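Local atomic coordinates of rhamnosidase B (Bacillus sp., PDB entry 2OKX), a protein that hydrolyses terminal alpha-L-rhamnose residues from rhamnosides, as a bacterial alpha-L-rhamnosidase of glycoside hydrolase family 78. Residues Leu819-Ile824 / Pro895-Trp900; Arg826-Met831 / Ser865-Tyr870; Asn140-Ala145 / Ala220-Leu225; Asn484-Ile489 / Tyr497-Arg502. All coordinates share one frame; numbering follows the deposited sequence.

Contact 1 (Leu819-Ile824 / Pro895-Trp900); sequences LMLDDI and PCDLTW
L821 reaches from helix 817-833 with one methyl foremost, and that methyl, CD1, meets the bend made by residues 895-898. It rests on C896, with CD1 3.7 Å from C896 CB and 3.8 Å from C896 SG, and L821 CD1 is 4.4 Å from L898 CG, a looser touch. The torsion matters here: CG of L821 lies anti to its carbonyl carbon (chi1 -72°), and chi2 near 180° then extends CD1 away from the helix. A leucine suits the spot because one extended methyl, CD1, can lie against both C896 and L898, while L546 and I876 complete the greasy surroundings of L821 and L898. The bend itself is a type II' beta turn, closed by L898 N donating to P895 O at 2.8 Å. C896 occupies its second position with positive phi (55°), an unusual backbone for a residue with a side chain, and its CB points at the helix. Towards solvent the chemistry turns polar. D822 and D897 lie near each other, D822 OD1 4.7 Å from D897 OD1, and a water donates to D897 OD1 at 3.2 Å and, weakly, to D822 OD2. Two like charges so close would probably repel, but R825 forms salt bridges with both, to D822 OD1 and to D897 OD2, and is likely to offset the effect. This contact is one place where the helical six-hairpin glycosidase domain meets the C-terminal beta domain, a helix flank against a type II' turn between strands 888-891 and 900-906.

Contact 2 (Arg826-Met831 / Ser865-Tyr870); sequences RNYGQM and SAAPGY
The backbones of 826-831, within helix 817-833, and of 865-870, where a turn leads into helix 868-876, stay well apart, with the CA atoms of Y828 and P868 8.8 Å from each other at the nearest. One large side chain spans the gap. Y828 has CG anti to its carbonyl carbon (chi1 -73°), which sends the ring outward to P868. The proline ring lies over one face: P868 CG sits 3.6 Å from the Y828 ring centroid and only 9° off the normal, a CH-pi contact, and P868 CD comes to 3.4 Å from Y828 CZ. Both segments belong to the helical domain, an (alpha/alpha) barrel of the six-hairpin glycosidase class, and a proline fits the first turn of helix 868-876, where no backbone N-H is needed. At the ring's edge, in its plane, Y828 OH donates to S865 O over 2.7 Å; the hydroxyl stands above the carbonyl plane, 39° out of it, rather than on a lone pair. A phenylalanine here would probably leave the buried carbonyl of S865 without this donor. A867 CB packs 3.6 Å from the same Y828 OH, and P801 and Y808 also touch Y828.

Contact 3 (Asn140-Ala145 / Ala220-Leu225); sequences NSPRMA and AAALDL
Part of the meeting of the N-terminal domain with domain D2 of this rhamnosidase is a loop laid against a strand end: 140-145, an irregular run between strands 130-133 and 153-155, lies against the close of strand 219-223, just where helix 225-229 begins. Two pairs of residues do the work. P142 sets its ring carbons against a methyl group, with P142 CG 3.7 Å from A222 CB and P142 CB 4.0 Å from the same atom. An alanine is small enough for the ring to come near the strand, and P142 CA lies 6.0 Å from A222 CA; the rigid proline ring gives the irregular loop a compact apolar surface to set against the strand. T393 of the neighbouring strand 392-393 also touches P142. The second pair is polar. D224 is the N-cap of helix 225-229: its OD2 accepts from N227 N, while its other oxygen, OD1, takes a salt bridge from R20. R143 comes near without joining them directly. Its CG stands anti to the backbone N (chi1 174°), and a bend at chi2 (67°) brings the guanidinium round beside the loop, where NH2 donates to Q148 O. The stem of R143 passes D224, with CB 4.1 Å from OD1, but the opposite charges remain apart, R143 NH1 lying 5.0 Å from D224 OD1. Such nearness probably still favours the charged forms of both buried groups. A water bridges them, accepting from R143 NH1 at 2.7 Å and donating to D224 OD1 at 2.6 Å.

Contact 4 (Asn484-Ile489 / Tyr497-Arg502); sequences NTFRYI and YVSPVR
Three aromatic rings meet here, and Y497 lies among them. Over one face of the Y497 ring comes Y488, its CD1 3.7 Å above the plane and offset toward the rim; at the edge of Y497, near its plane, stands F486 CZ. F486 in turn receives that edge on its own face, with Y497 CE2 above it, a T-shaped (edge-to-face) pair with centroids 5.7 Å apart and planes at 68°. The Y488 and Y497 rings are turned 39° to each other, oblique rather than stacked, and slide past one another in opposite directions, so that Y488 CE1 also packs 3.7 Å from Y497 CB. Both tyrosines hold CG anti to the backbone N (chi1 177° in Y488), which carries their rings across the interior. The cluster sits within the concanavalin-like beta domain, between two sheets: strand 485-489 pairs with 462-472, strand 493-498 with 450-457, and F453 of the latter adds a further aromatic neighbour to F486 and Y497. Aromatic residues suit this position because their long flat rings reach across between backbones whose nearest CA atoms, F486 CA and S499 CA, are 8.0 Å apart. Their polar ends find other mates, Y488 OH at Q495 and Y497 OH at E152. A leucine in place of Y497 would probably leave E152 without that hydroxyl and the face of F486 without its edge partner. Beyond the rings, S499 CB lies 4.0 Å from F486 CD1, and S499 OG accepts from V501 N at 3.3 Å, forming an ST turn; E152 and R503 also bond to that hydroxyl.

Contacts 1 and 2 share helix 817-833 and touch through I824 CG2 and P868 CG, 4.0 Å apart; contact 2 is buried inside the helical domain, whereas contact 1 is only partly buried, at that domain's border with the C-terminal beta domain. Contacts 3 and 4 adjoin in the beta-rich part of the chain, where M144 packs on V501, R502 and N484; both are buried too, so contact 1 alone includes an exposed residue. Contact 3 is about 36 Å from contact 2, centre to centre. Chemistry follows place: within a domain, contacts 2 and 4 rely on aromatic rings, while between domains, contacts 1 and 3 combine a small apolar touch with charged groups and a bridging water.

Contact 1 (Leu819-Ile824 / Pro895-Trp900)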
loop_
_atom_site.group_PDB
_atom_site.type_symbol
_atom_site.label_atom_id
_atom_site.label_comp_id
_atom_site.label_asym_id
_atom_site.label_seq_id
_atom_site.Cartn_x
_atom_site.Cartn_y
_atom_site.Cartn_z
ATOM N N LEU A 819 27.209 -13.299 -12.557
ATOM C CA LEU A 819 26.975 -13.354 -11.120
ATOM C C LEU A 819 25.584 -12.794 -10.829
ATOM O O LEU A 819 24.890 -13.259 -9.922
ATOM C CB LEU A 819 28.018 -12.521 -10.376
ATOM C CG LEU A 819 27.900 -12.562 -8.850
ATOM C CD1 LEU A 819 28.150 -13.985 -8.359
ATOM C CD2 LEU A 819 28.901 -11.596 -8.225
ATOM N N MET A 820 25.194 -11.782 -11.600
ATOM C CA MET A 820 23.887 -11.159 -11.453
ATOM C C MET A 820 22.813 -12.199 -11.762
ATOM O O MET A 820 21.855 -12.356 -11.005
ATOM C CB MET A 820 23.758 -9.969 -12.411
ATOM C CG MET A 820 22.451 -9.194 -12.289
ATOM S SD MET A 820 22.123 -8.148 -13.738
ATOM C CE MET A 820 23.466 -6.966 -13.622
ATOM N N LEU A 821 22.976 -12.915 -12.871
ATOM C CA LEU A 821 22.009 -13.940 -13.248
ATOM C C LEU A 821 21.900 -15.040 -12.202
ATOM O O LEU A 821 20.798 -15.481 -11.868
ATOM C CB LEU A 821 22.373 -14.571 -14.599
ATOM C CG LEU A 821 22.171 -13.708 -15.843
ATOM C CD1 LEU A 821 22.318 -14.581 -17.084
ATOM C CD2 LEU A 821 20.790 -13.070 -15.810
ATOM N N ASP A 822 23.037 -15.497 -11.690
ATOM C CA ASP A 822 23.001 -16.547 -10.684
ATOM C C ASP A 822 22.330 -16.076 -9.403
ATOM O O ASP A 822 21.657 -16.856 -8.729
ATOM C CB ASP A 822 24.407 -17.070 -10.384
ATOM C CG ASP A 822 24.949 -17.942 -11.499
ATOM O OD1 ASP A 822 24.142 -18.559 -12.227
ATOM O OD2 ASP A 822 26.182 -18.026 -11.641
ATOM N N ASP A 823 22.507 -14.803 -9.065
ATOM C CA ASP A 823 21.885 -14.264 -7.863
ATOM C C ASP A 823 20.372 -14.227 -8.076
ATOM O O ASP A 823 19.599 -14.606 -7.195
ATOM C CB ASP A 823 22.397 -12.852 -7.567
ATOM C CG ASP A 823 22.034 -12.385 -6.165
ATOM O OD1 ASP A 823 22.802 -12.675 -5.223
ATOM O OD2 ASP A 823 20.975 -11.742 -6.001
ATOM N N ILE A 824 19.951 -13.762 -9.250
ATOM C CA ILE A 824 18.532 -13.697 -9.564
ATOM C C ILE A 824 17.936 -15.101 -9.499
ATOM O O ILE A 824 16.890 -15.313 -8.882
ATOM C CB ILE A 824 18.304 -13.082 -10.970
ATOM C CG1 ILE A 824 18.623 -11.585 -10.931
ATOM C CG2 ILE A 824 16.862 -13.301 -11.424
ATOM C CD1 ILE A 824 18.607 -10.911 -12.291
ATOM N N PRO A 895 25.085 -12.337 -23.118
ATOM C CA PRO A 895 24.451 -13.656 -23.044
ATOM C C PRO A 895 24.800 -14.507 -21.827
ATOM O O PRO A 895 23.998 -15.345 -21.406
ATOM C CB PRO A 895 24.892 -14.326 -24.345
ATOM C CG PRO A 895 25.089 -13.159 -25.279
ATOM C CD PRO A 895 25.801 -12.178 -24.399
ATOM N N CYS A 896 25.989 -14.302 -21.272
ATOM C CA CYS A 896 26.423 -15.092 -20.127
ATOM C C CYS A 896 26.310 -16.555 -20.537
ATOM O O CYS A 896 26.917 -16.963 -21.527
ATOM C CB CYS A 896 25.540 -14.802 -18.907
ATOM S SG CYS A 896 25.597 -13.083 -18.380
ATOM N N ASP A 897 25.525 -17.344 -19.807
ATOM C CA ASP A 897 25.381 -18.760 -20.152
ATOM C C ASP A 897 24.112 -19.100 -20.927
ATOM O O ASP A 897 23.750 -20.271 -21.048
ATOM C CB ASP A 897 25.458 -19.630 -18.890
ATOM C CG ASP A 897 24.458 -19.215 -17.817
ATOM O OD1 ASP A 897 24.534 -19.781 -16.707
ATOM O OD2 ASP A 897 23.603 -18.333 -18.071
ATOM N N LEU A 898 23.443 -18.082 -21.460
ATOM C CA LEU A 898 22.213 -18.289 -22.223
ATOM C C LEU A 898 22.516 -18.613 -23.689
ATOM O O LEU A 898 23.546 -18.191 -24.223
ATOM C CB LEU A 898 21.347 -17.030 -22.150
ATOM C CG LEU A 898 20.981 -16.541 -20.744
ATOM C CD1 LEU A 898 20.181 -15.245 -20.845
ATOM C CD2 LEU A 898 20.173 -17.623 -20.013
ATOM N N THR A 899 21.629 -19.360 -24.343
ATOM C CA THR A 899 21.844 -19.700 -25.750
ATOM C C THR A 899 21.073 -18.759 -26.671
ATOM O O THR A 899 21.418 -18.602 -27.844
ATOM C CB THR A 899 21.456 -21.160 -26.053
ATOM O OG1 THR A 899 20.105 -21.401 -25.648
ATOM C CG2 THR A 899 22.381 -22.110 -25.314
ATOM N N TRP A 900 20.030 -18.134 -26.133
ATOM C CA TRP A 900 19.229 -17.179 -26.896
ATOM C C TRP A 900 18.402 -16.309 -25.965
ATOM O O TRP A 900 18.197 -16.646 -24.800
ATOM C CB TRP A 900 18.296 -17.883 -27.896
ATOM C CG TRP A 900 17.259 -18.798 -27.280
ATOM C CD1 TRP A 900 17.390 -20.135 -27.035
ATOM C CD2 TRP A 900 15.953 -18.430 -26.808
ATOM N NE1 TRP A 900 16.249 -20.624 -26.438
ATOM C CE2 TRP A 900 15.352 -19.599 -26.285
ATOM C CE3 TRP A 900 15.236 -17.226 -26.772
ATOM C CZ2 TRP A 900 14.065 -19.601 -25.732
ATOM C CZ3 TRP A 900 13.948 -17.227 -26.220
ATOM C CH2 TRP A 900 13.381 -18.407 -25.709
HETATM O O HOH W 1 26.804 -19.828 -14.414
#

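Contact 2 (Arg826-Met831 / Ser865-Tyr870)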
loop_
_atom_site.group_PDB
_atom_site.type_symbol
_atom_site.label_atom_id
_atom_site.label_comp_id
_atom_site.label_asym_id
_atom_site.label_seq_id
_atom_site.Cartn_x
_atom_site.Cartn_y
_atom_site.Cartn_z
ATOM N N ARG A 826 18.892 -17.720 -7.827
ATOM C CA ARG A 826 18.803 -18.182 -6.447
ATOM C C ARG A 826 17.735 -17.460 -5.637
ATOM O O ARG A 826 16.848 -18.090 -5.053
ATOM C CB ARG A 826 20.160 -18.031 -5.748
ATOM C CG ARG A 826 20.104 -18.266 -4.239
ATOM C CD ARG A 826 21.488 -18.313 -3.587
ATOM N NE ARG A 826 22.353 -17.207 -3.992
ATOM C CZ ARG A 826 23.187 -17.253 -5.027
ATOM N NH1 ARG A 826 23.271 -18.354 -5.760
ATOM N NH2 ARG A 826 23.934 -16.200 -5.329
ATOM N N ASN A 827 17.816 -16.137 -5.618
ATOM C CA ASN A 827 16.898 -15.333 -4.829
ATOM C C ASN A 827 15.463 -15.228 -5.300
ATOM O O ASN A 827 14.544 -15.221 -4.481
ATOM C CB ASN A 827 17.499 -13.949 -4.613
ATOM C CG ASN A 827 18.665 -13.988 -3.652
ATOM O OD1 ASN A 827 18.570 -14.599 -2.588
ATOM N ND2 ASN A 827 19.769 -13.345 -4.014
ATOM N N TYR A 828 15.253 -15.137 -6.605
ATOM C CA TYR A 828 13.892 -15.070 -7.099
ATOM C C TYR A 828 13.393 -16.497 -7.282
ATOM O O TYR A 828 12.193 -16.762 -7.192
ATOM C CB TYR A 828 13.843 -14.266 -8.398
ATOM C CG TYR A 828 14.034 -12.787 -8.147
ATOM C CD1 TYR A 828 12.936 -11.938 -7.988
ATOM C CD2 TYR A 828 15.316 -12.239 -8.013
ATOM C CE1 TYR A 828 13.108 -10.582 -7.700
ATOM C CE2 TYR A 828 15.498 -10.889 -7.725
ATOM C CZ TYR A 828 14.392 -10.067 -7.570
ATOM O OH TYR A 828 14.566 -8.732 -7.286
ATOM N N GLY A 829 14.321 -17.421 -7.512
ATOM C CA GLY A 829 13.942 -18.817 -7.657
ATOM C C GLY A 829 13.301 -19.332 -6.370
ATOM O O GLY A 829 12.379 -20.149 -6.406
ATOM N N GLN A 830 13.784 -18.852 -5.228
ATOM C CA GLN A 830 13.234 -19.278 -3.944
ATOM C C GLN A 830 11.791 -18.781 -3.798
ATOM O O GLN A 830 10.967 -19.422 -3.149
ATOM C CB GLN A 830 14.092 -18.757 -2.787
ATOM C CG GLN A 830 13.892 -17.286 -2.459
ATOM C CD GLN A 830 14.715 -16.832 -1.261
ATOM O OE1 GLN A 830 14.730 -17.490 -0.220
ATOM N NE2 GLN A 830 15.396 -15.696 -1.403
ATOM N N MET A 831 11.486 -17.638 -4.407
ATOM C CA MET A 831 10.130 -17.095 -4.354
ATOM C C MET A 831 9.221 -18.021 -5.148
ATOM O O MET A 831 8.137 -18.392 -4.694
ATOM C CB MET A 831 10.080 -15.698 -4.974
ATOM C CG MET A 831 10.852 -14.647 -4.207
ATOM S SD MET A 831 10.718 -13.048 -5.005
ATOM C CE MET A 831 12.197 -12.232 -4.382
ATOM N N SER A 865 10.867 -4.625 -5.532
ATOM C CA SER A 865 11.616 -5.878 -5.631
ATOM C C SER A 865 11.591 -6.479 -7.044
ATOM O O SER A 865 12.078 -7.593 -7.244
ATOM C CB SER A 865 11.023 -6.923 -4.677
ATOM O OG SER A 865 11.138 -6.540 -3.318
ATOM N N ALA A 866 11.038 -5.757 -8.017
ATOM C CA ALA A 866 10.930 -6.284 -9.383
ATOM C C ALA A 866 12.155 -6.103 -10.286
ATOM O O ALA A 866 12.027 -6.058 -11.513
ATOM C CB ALA A 866 9.692 -5.685 -10.068
ATOM N N ALA A 867 13.335 -6.030 -9.682
ATOM C CA ALA A 867 14.586 -5.849 -10.422
ATOM C C ALA A 867 14.742 -6.599 -11.753
ATOM O O ALA A 867 15.145 -6.002 -12.755
ATOM C CB ALA A 867 15.773 -6.177 -9.513
ATOM N N PRO A 868 14.437 -7.911 -11.789
ATOM C CA PRO A 868 14.588 -8.647 -13.051
ATOM C C PRO A 868 13.879 -8.002 -14.242
ATOM O O PRO A 868 14.344 -8.112 -15.379
ATOM C CB PRO A 868 14.026 -10.031 -12.717
ATOM C CG PRO A 868 14.341 -10.163 -11.242
ATOM C CD PRO A 868 13.957 -8.804 -10.717
ATOM N N GLY A 869 12.758 -7.335 -13.977
ATOM C CA GLY A 869 12.009 -6.686 -15.043
ATOM C C GLY A 869 12.807 -5.593 -15.734
ATOM O O GLY A 869 12.504 -5.203 -16.864
ATOM N N TYR A 870 13.832 -5.096 -15.052
ATOM C CA TYR A 870 14.687 -4.054 -15.604
ATOM C C TYR A 870 16.016 -4.620 -16.098
ATOM O O TYR A 870 16.414 -4.367 -17.231
ATOM C CB TYR A 870 14.961 -2.985 -14.546
ATOM C CG TYR A 870 16.039 -1.981 -14.927
ATOM C CD1 TYR A 870 15.786 -0.964 -15.852
ATOM C CD2 TYR A 870 17.303 -2.046 -14.349
ATOM C CE1 TYR A 870 16.776 -0.027 -16.191
ATOM C CE2 TYR A 870 18.298 -1.122 -14.676
ATOM C CZ TYR A 870 18.027 -0.116 -15.595
ATOM O OH TYR A 870 19.010 0.801 -15.895
#

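Contact 3 (Asn140-Ala145 / Ala220-Leu225)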
loop_
_atom_site.group_PDB
_atom_site.type_symbol
_atom_site.label_atom_id
_atom_site.label_comp_id
_atom_site.label_asym_id
_atom_site.label_seq_id
_atom_site.Cartn_x
_atom_site.Cartn_y
_atom_site.Cartn_z
ATOM N N ASN A 140 -19.327 2.030 12.106
ATOM C CA ASN A 140 -18.437 1.554 13.159
ATOM C C ASN A 140 -17.591 0.369 12.680
ATOM O O ASN A 140 -16.938 -0.296 13.488
ATOM C CB ASN A 140 -19.222 1.142 14.412
ATOM C CG ASN A 140 -20.088 -0.087 14.192
ATOM O OD1 ASN A 140 -20.314 -0.874 15.115
ATOM N ND2 ASN A 140 -20.588 -0.251 12.977
ATOM N N SER A 141 -17.594 0.112 11.372
ATOM C CA SER A 141 -16.820 -1.004 10.829
ATOM C C SER A 141 -15.328 -0.800 11.118
ATOM O O SER A 141 -14.881 0.320 11.369
ATOM C CB SER A 141 -17.076 -1.161 9.321
ATOM O OG SER A 141 -16.556 -0.076 8.585
ATOM N N PRO A 142 -14.539 -1.883 11.084
ATOM C CA PRO A 142 -13.101 -1.806 11.361
ATOM C C PRO A 142 -12.262 -0.865 10.505
ATOM O O PRO A 142 -12.482 -0.726 9.299
ATOM C CB PRO A 142 -12.635 -3.257 11.199
ATOM C CG PRO A 142 -13.867 -4.058 11.479
ATOM C CD PRO A 142 -14.926 -3.268 10.759
ATOM N N ARG A 143 -11.297 -0.213 11.150
ATOM C CA ARG A 143 -10.367 0.645 10.438
ATOM C C ARG A 143 -9.556 -0.422 9.709
ATOM O O ARG A 143 -9.165 -1.427 10.308
ATOM C CB ARG A 143 -9.482 1.416 11.423
ATOM C CG ARG A 143 -8.372 2.234 10.771
ATOM C CD ARG A 143 -8.912 3.390 9.942
ATOM N NE ARG A 143 -7.864 3.961 9.100
ATOM C CZ ARG A 143 -6.863 4.719 9.540
ATOM N NH1 ARG A 143 -6.762 5.024 10.828
ATOM N NH2 ARG A 143 -5.936 5.145 8.692
ATOM N N MET A 144 -9.318 -0.222 8.422
ATOM C CA MET A 144 -8.590 -1.205 7.628
ATOM C C MET A 144 -7.132 -1.374 8.041
ATOM O O MET A 144 -6.670 -2.491 8.272
ATOM C CB MET A 144 -8.668 -0.822 6.154
ATOM C CG MET A 144 -8.220 -1.905 5.188
ATOM S SD MET A 144 -8.736 -1.445 3.529
ATOM C CE MET A 144 -7.623 -2.468 2.507
ATOM N N ALA A 145 -6.415 -0.261 8.130
ATOM C CA ALA A 145 -5.007 -0.280 8.503
ATOM C C ALA A 145 -4.576 1.139 8.826
ATOM O O ALA A 145 -5.268 2.099 8.471
ATOM C CB ALA A 145 -4.167 -0.831 7.344
ATOM N N ALA A 220 -16.170 -11.642 19.153
ATOM C CA ALA A 220 -15.017 -11.166 18.383
ATOM C C ALA A 220 -15.256 -9.697 18.076
ATOM O O ALA A 220 -16.256 -9.341 17.455
ATOM C CB ALA A 220 -14.866 -11.962 17.087
ATOM N N ALA A 221 -14.340 -8.840 18.509
ATOM C CA ALA A 221 -14.510 -7.416 18.293
ATOM C C ALA A 221 -13.259 -6.727 17.777
ATOM O O ALA A 221 -12.136 -7.127 18.087
ATOM C CB ALA A 221 -14.969 -6.751 19.597
ATOM N N ALA A 222 -13.478 -5.687 16.978
ATOM C CA ALA A 222 -12.397 -4.895 16.420
ATOM C C ALA A 222 -12.487 -3.534 17.105
ATOM O O ALA A 222 -13.534 -2.874 17.068
ATOM C CB ALA A 222 -12.568 -4.755 14.904
ATOM N N LEU A 223 -11.392 -3.125 17.739
ATOM C CA LEU A 223 -11.347 -1.859 18.460
ATOM C C LEU A 223 -10.316 -0.893 17.904
ATOM O O LEU A 223 -9.192 -1.285 17.603
ATOM C CB LEU A 223 -11.011 -2.100 19.937
ATOM C CG LEU A 223 -11.167 -3.486 20.570
ATOM C CD1 LEU A 223 -10.717 -3.410 22.027
ATOM C CD2 LEU A 223 -12.599 -3.963 20.479
ATOM N N ASP A 224 -10.698 0.372 17.767
ATOM C CA ASP A 224 -9.763 1.381 17.297
ATOM C C ASP A 224 -9.252 2.069 18.562
ATOM O O ASP A 224 -9.744 3.126 18.965
ATOM C CB ASP A 224 -10.459 2.383 16.379
ATOM C CG ASP A 224 -9.480 3.315 15.692
ATOM O OD1 ASP A 224 -9.840 3.885 14.641
ATOM O OD2 ASP A 224 -8.354 3.482 16.205
ATOM N N LEU A 225 -8.275 1.431 19.196
ATOM C CA LEU A 225 -7.686 1.939 20.427
ATOM C C LEU A 225 -6.955 3.260 20.233
ATOM O O LEU A 225 -6.899 4.079 21.148
ATOM C CB LEU A 225 -6.737 0.891 21.014
ATOM C CG LEU A 225 -7.398 -0.407 21.482
ATOM C CD1 LEU A 225 -6.338 -1.398 21.950
ATOM C CD2 LEU A 225 -8.382 -0.103 22.605
HETATM O O HOH W 2 -8.525 5.278 12.894
#

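Contact 4 (Asn484-Ile489 / Tyr497-Arg502)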
loop_
_atom_site.group_PDB
_atom_site.type_symbol
_atom_site.label_atom_id
_atom_site.label_comp_id
_atom_site.label_asym_id
_atom_site.label_seq_id
_atom_site.Cartn_x
_atom_site.Cartn_y
_atom_site.Cartn_z
ATOM N N ASN A 484 -8.298 -6.912 5.979
ATOM C CA ASN A 484 -8.560 -7.034 4.543
ATOM C C ASN A 484 -9.902 -7.726 4.349
ATOM O O ASN A 484 -9.988 -8.786 3.723
ATOM C CB ASN A 484 -7.439 -7.870 3.922
ATOM C CG ASN A 484 -7.054 -7.396 2.548
ATOM O OD1 ASN A 484 -7.275 -6.239 2.197
ATOM N ND2 ASN A 484 -6.446 -8.284 1.766
ATOM N N THR A 485 -10.957 -7.091 4.847
ATOM C CA THR A 485 -12.271 -7.709 4.834
ATOM C C THR A 485 -13.477 -6.800 4.635
ATOM O O THR A 485 -13.375 -5.579 4.578
ATOM C CB THR A 485 -12.518 -8.371 6.190
ATOM O OG1 THR A 485 -12.621 -7.338 7.180
ATOM C CG2 THR A 485 -11.363 -9.283 6.583
ATOM N N PHE A 486 -14.631 -7.455 4.545
ATOM C CA PHE A 486 -15.922 -6.795 4.482
ATOM C C PHE A 486 -16.967 -7.835 4.860
ATOM O O PHE A 486 -16.745 -9.041 4.720
ATOM C CB PHE A 486 -16.212 -6.156 3.102
ATOM C CG PHE A 486 -16.659 -7.115 2.024
ATOM C CD1 PHE A 486 -15.920 -7.238 0.850
ATOM C CD2 PHE A 486 -17.850 -7.834 2.140
ATOM C CE1 PHE A 486 -16.359 -8.055 -0.193
ATOM C CE2 PHE A 486 -18.295 -8.654 1.101
ATOM C CZ PHE A 486 -17.548 -8.763 -0.065
ATOM N N ARG A 487 -18.074 -7.369 5.418
ATOM C CA ARG A 487 -19.168 -8.257 5.767
ATOM C C ARG A 487 -20.382 -7.706 5.052
ATOM O O ARG A 487 -20.633 -6.501 5.073
ATOM C CB ARG A 487 -19.436 -8.287 7.273
ATOM C CG ARG A 487 -20.805 -8.899 7.614
ATOM C CD ARG A 487 -20.910 -9.283 9.074
ATOM N NE ARG A 487 -20.042 -10.408 9.394
ATOM C CZ ARG A 487 -19.905 -10.926 10.609
ATOM N NH1 ARG A 487 -20.586 -10.415 11.629
ATOM N NH2 ARG A 487 -19.093 -11.956 10.805
ATOM N N TYR A 488 -21.123 -8.597 4.413
ATOM C CA TYR A 488 -22.321 -8.228 3.681
ATOM C C TYR A 488 -23.447 -9.086 4.238
ATOM O O TYR A 488 -23.333 -10.312 4.293
ATOM C CB TYR A 488 -22.132 -8.525 2.192
ATOM C CG TYR A 488 -23.341 -8.235 1.334
ATOM C CD1 TYR A 488 -23.514 -6.988 0.732
ATOM C CD2 TYR A 488 -24.315 -9.212 1.121
ATOM C CE1 TYR A 488 -24.625 -6.724 -0.067
ATOM C CE2 TYR A 488 -25.432 -8.959 0.327
ATOM C CZ TYR A 488 -25.578 -7.717 -0.262
ATOM O OH TYR A 488 -26.679 -7.472 -1.049
ATOM N N ILE A 489 -24.519 -8.436 4.677
ATOM C CA ILE A 489 -25.670 -9.143 5.223
ATOM C C ILE A 489 -26.756 -9.075 4.156
ATOM O O ILE A 489 -27.162 -7.995 3.730
ATOM C CB ILE A 489 -26.155 -8.490 6.529
ATOM C CG1 ILE A 489 -24.982 -8.374 7.507
ATOM C CG2 ILE A 489 -27.256 -9.338 7.154
ATOM C CD1 ILE A 489 -25.260 -7.509 8.716
ATOM N N TYR A 497 -23.270 -7.310 -5.378
ATOM C CA TYR A 497 -22.524 -6.325 -4.615
ATOM C C TYR A 497 -21.077 -6.247 -5.073
ATOM O O TYR A 497 -20.446 -7.267 -5.344
ATOM C CB TYR A 497 -22.545 -6.671 -3.124
ATOM C CG TYR A 497 -21.805 -5.655 -2.278
ATOM C CD1 TYR A 497 -22.343 -4.390 -2.047
ATOM C CD2 TYR A 497 -20.544 -5.944 -1.747
ATOM C CE1 TYR A 497 -21.649 -3.438 -1.314
ATOM C CE2 TYR A 497 -19.839 -4.996 -1.012
ATOM C CZ TYR A 497 -20.396 -3.745 -0.799
ATOM O OH TYR A 497 -19.705 -2.795 -0.082
ATOM N N VAL A 498 -20.564 -5.026 -5.167
ATOM C CA VAL A 498 -19.179 -4.799 -5.545
ATOM C C VAL A 498 -18.594 -3.834 -4.521
ATOM O O VAL A 498 -19.006 -2.676 -4.437
ATOM C CB VAL A 498 -19.056 -4.175 -6.952
ATOM C CG1 VAL A 498 -17.598 -3.835 -7.244
ATOM C CG2 VAL A 498 -19.588 -5.141 -7.998
ATOM N N SER A 499 -17.645 -4.316 -3.731
ATOM C CA SER A 499 -17.006 -3.485 -2.721
ATOM C C SER A 499 -16.247 -2.332 -3.360
ATOM O O SER A 499 -15.455 -2.535 -4.285
ATOM C CB SER A 499 -16.040 -4.322 -1.881
ATOM O OG SER A 499 -15.320 -3.503 -0.970
ATOM N N PRO A 500 -16.485 -1.098 -2.883
ATOM C CA PRO A 500 -15.793 0.068 -3.438
ATOM C C PRO A 500 -14.434 0.280 -2.769
ATOM O O PRO A 500 -13.748 1.265 -3.031
ATOM C CB PRO A 500 -16.770 1.208 -3.159
ATOM C CG PRO A 500 -17.348 0.808 -1.835
ATOM C CD PRO A 500 -17.593 -0.683 -2.000
ATOM N N VAL A 501 -14.056 -0.654 -1.905
ATOM C CA VAL A 501 -12.780 -0.586 -1.199
ATOM C C VAL A 501 -11.780 -1.520 -1.872
ATOM O O VAL A 501 -12.022 -2.717 -1.978
ATOM C CB VAL A 501 -12.947 -1.007 0.279
ATOM C CG1 VAL A 501 -11.588 -1.044 0.980
ATOM C CG2 VAL A 501 -13.886 -0.037 0.980
ATOM N N ARG A 502 -10.661 -0.971 -2.332
ATOM C CA ARG A 502 -9.644 -1.779 -2.997
ATOM C C ARG A 502 -8.924 -2.714 -2.032
ATOM O O ARG A 502 -8.591 -2.327 -0.915
ATOM C CB ARG A 502 -8.606 -0.879 -3.676
ATOM C CG ARG A 502 -7.418 -1.648 -4.264
ATOM C CD ARG A 502 -6.267 -0.721 -4.637
ATOM N NE ARG A 502 -6.569 0.112 -5.798
ATOM C CZ ARG A 502 -6.628 -0.338 -7.048
ATOM N NH1 ARG A 502 -6.403 -1.621 -7.316
ATOM N NH2 ARG A 502 -6.913 0.498 -8.034
#